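Long-range contact in type VI immunity protein Atu4351 (Agrobacterium fabrum, PDB 6ITW), which probably acts as the immunity protein (antitoxin) that protects the bacterium from its own cognate type VI secretion effector: residues A[98-104]-A[128-132]. Sequence-based numbering, arbitrary orientation.
Sequences WNEDYKT and SDINL
K103 and T104, on the outgoing arm of a β-hairpin, take hold of the first turn of helix 128-137 through N131 and S128. The K103 side chain runs along both of these residues. Its CB lies 3.1 Å from N131 OD1, and CG still borders the same amide. The chain then bends about the CB-CG bond (chi2 -63°), which turns CD away from the asparagine and toward the serine: CD is 3.8 Å from S128 OG, CE comes closer, and NZ donates to that hydroxyl at 3.1 Å. S128 OG is also hydrogen-bonded to the A125 carbonyl just before the helix, so the serine links the lysine to the chain leading into the helix.

N131 OD1 receives two bonds from T104. T104 OG1 donates to N131 OD1 at 2.7 Å from above the carbonyl plane. T104 N reaches N131 OD1 at 3.3 Å from the opposite face and is less tilted out of the plane. With one donor on each face, the amide oxygen is pinned to the start of strand 103-108.

Alongside this polar grip sits the six-membered ring of W98. Its CZ3 touches L132 CB at 3.8 Å and also meets N131 OD1, CH2 rests near S128 O, and S128 OG lies in plane at the ring edge. The indole and the N131 amide are inclined by 61°, so they do not stack. K103 CA covers one face of the indole near its rim, and L87 of strand 84-90 touches both W98 and L132.

N99 and K103 exchange a pair of backbone hydrogen bonds that close the three-residue turn 100-102. N99 OD1 accepts from D101 N, an Asx turn, and from Y102 N, which completes an Asx motif; the Y102 bond lies in the carbonyl plane, and D101 N comes from above it. The arrangement is thus a tight antiparallel β-hairpin of the GAD-like domain whose end is packed against the N-terminal turn of helix 128-137.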
loop_
_atom_site.group_PDB
_atom_site.type_symbol
_atom_site.label_atom_id
_atom_site.label_comp_id
_atom_site.label_asym_id
_atom_site.label_seq_id
_atom_site.Cartn_x
_atom_site.Cartn_y
_atom_site.Cartn_z
ATOM N N TRP A 98 6.419 -2.318 -4.454
ATOM C CA TRP A 98 7.726 -2.936 -4.615
ATOM C C TRP A 98 8.653 -1.948 -5.307
ATOM O O TRP A 98 8.384 -1.519 -6.441
ATOM C CB TRP A 98 7.632 -4.230 -5.416
ATOM C CG TRP A 98 8.960 -4.853 -5.631
ATOM C CD1 TRP A 98 9.729 -4.786 -6.767
ATOM C CD2 TRP A 98 9.702 -5.629 -4.685
ATOM N NE1 TRP A 98 10.896 -5.486 -6.582
ATOM C CE2 TRP A 98 10.903 -6.021 -5.317
ATOM C CE3 TRP A 98 9.460 -6.047 -3.369
ATOM C CZ2 TRP A 98 11.868 -6.806 -4.672
ATOM C CZ3 TRP A 98 10.417 -6.828 -2.727
ATOM C CH2 TRP A 98 11.610 -7.196 -3.383
ATOM N N ASN A 99 9.736 -1.585 -4.632
ATOM C CA ASN A 99 10.769 -0.744 -5.224
ATOM C C ASN A 99 11.885 -1.649 -5.732
ATOM O O ASN A 99 12.396 -2.494 -4.979
ATOM C CB ASN A 99 11.324 0.269 -4.220
ATOM C CG ASN A 99 12.478 1.077 -4.796
ATOM O OD1 ASN A 99 13.637 0.662 -4.722
ATOM N ND2 ASN A 99 12.161 2.220 -5.401
ATOM N N GLU A 100 12.271 -1.460 -7.000
ATOM C CA GLU A 100 13.235 -2.361 -7.633
ATOM C C GLU A 100 14.610 -2.300 -6.980
ATOM O O GLU A 100 15.362 -3.279 -7.045
ATOM C CB GLU A 100 13.367 -2.044 -9.116
ATOM C CG GLU A 100 12.176 -2.433 -9.940
ATOM C CD GLU A 100 12.285 -1.894 -11.346
ATOM O OE1 GLU A 100 13.385 -2.007 -11.932
ATOM O OE2 GLU A 100 11.286 -1.347 -11.865
ATOM N N ASP A 101 14.955 -1.180 -6.337
ATOM C CA ASP A 101 16.264 -1.029 -5.710
ATOM C C ASP A 101 16.256 -1.328 -4.222
ATOM O O ASP A 101 17.250 -1.848 -3.705
ATOM C CB ASP A 101 16.801 0.396 -5.941
ATOM C CG ASP A 101 16.818 0.779 -7.416
ATOM O OD1 ASP A 101 17.492 0.077 -8.212
ATOM O OD2 ASP A 101 16.140 1.762 -7.794
ATOM N N TYR A 102 15.167 -1.025 -3.513
ATOM C CA TYR A 102 15.165 -1.126 -2.057
ATOM C C TYR A 102 14.039 -2.002 -1.515
ATOM O O TYR A 102 13.841 -2.052 -0.291
ATOM C CB TYR A 102 15.121 0.283 -1.450
ATOM C CG TYR A 102 16.319 1.137 -1.850
ATOM C CD1 TYR A 102 17.556 1.004 -1.210
ATOM C CD2 TYR A 102 16.216 2.063 -2.887
ATOM C CE1 TYR A 102 18.666 1.795 -1.594
ATOM C CE2 TYR A 102 17.307 2.849 -3.285
ATOM C CZ TYR A 102 18.526 2.715 -2.635
ATOM O OH TYR A 102 19.584 3.511 -3.040
ATOM N N LYS A 103 13.334 -2.734 -2.389
ATOM C CA LYS A 103 12.302 -3.717 -2.042
ATOM C C LYS A 103 11.036 -3.094 -1.449
ATOM O O LYS A 103 10.577 -2.035 -1.889
ATOM C CB LYS A 103 12.816 -4.780 -1.053
ATOM C CG LYS A 103 14.300 -5.131 -1.062
ATOM C CD LYS A 103 14.792 -5.733 -2.350
ATOM C CE LYS A 103 16.144 -6.429 -2.126
ATOM N NZ LYS A 103 16.951 -6.468 -3.376
ATOM N N THR A 104 10.486 -3.753 -0.430
ATOM C CA THR A 104 9.148 -3.460 0.067
ATOM C C THR A 104 9.041 -2.019 0.553
ATOM O O THR A 104 9.855 -1.550 1.358
ATOM C CB THR A 104 8.795 -4.429 1.201
ATOM O OG1 THR A 104 8.671 -5.758 0.679
ATOM C CG2 THR A 104 7.490 -4.048 1.847
ATOM N N SER A 128 15.049 -10.914 -2.312
ATOM C CA SER A 128 13.902 -10.216 -2.893
ATOM C C SER A 128 12.618 -11.035 -2.805
ATOM O O SER A 128 11.624 -10.579 -2.228
ATOM C CB SER A 128 14.195 -9.851 -4.352
ATOM O OG SER A 128 15.209 -8.869 -4.414
ATOM N N ASP A 129 12.615 -12.241 -3.394
ATOM C CA ASP A 129 11.438 -13.107 -3.341
ATOM C C ASP A 129 10.934 -13.294 -1.912
ATOM O O ASP A 129 9.733 -13.162 -1.637
ATOM C CB ASP A 129 11.760 -14.462 -3.968
ATOM C CG ASP A 129 11.933 -14.375 -5.449
ATOM O OD1 ASP A 129 13.054 -14.063 -5.893
ATOM O OD2 ASP A 129 10.938 -14.574 -6.177
ATOM N N ILE A 130 11.847 -13.588 -0.990
ATOM C CA ILE A 130 11.491 -13.773 0.415
ATOM C C ILE A 130 10.975 -12.470 1.024
ATOM O O ILE A 130 10.027 -12.474 1.815
ATOM C CB ILE A 130 12.721 -14.312 1.170
ATOM C CG1 ILE A 130 13.036 -15.738 0.710
ATOM C CG2 ILE A 130 12.539 -14.229 2.679
ATOM C CD1 ILE A 130 14.456 -16.193 1.069
ATOM N N ASN A 131 11.602 -11.343 0.671
ATOM C CA ASN A 131 11.214 -10.038 1.206
ATOM C C ASN A 131 9.774 -9.704 0.841
ATOM O O ASN A 131 8.976 -9.308 1.698
ATOM C CB ASN A 131 12.166 -8.953 0.673
ATOM C CG ASN A 131 11.857 -7.556 1.237
ATOM O OD1 ASN A 131 11.123 -6.770 0.630
ATOM N ND2 ASN A 131 12.428 -7.246 2.392
ATOM N N LEU A 132 9.425 -9.842 -0.439
ATOM C CA LEU A 132 8.045 -9.609 -0.839
ATOM C C LEU A 132 7.119 -10.631 -0.201
ATOM O O LEU A 132 5.988 -10.302 0.169
ATOM C CB LEU A 132 7.921 -9.640 -2.359
ATOM C CG LEU A 132 6.572 -9.195 -2.928
ATOM C CD1 LEU A 132 5.943 -8.030 -2.122
ATOM C CD2 LEU A 132 6.754 -8.805 -4.384
#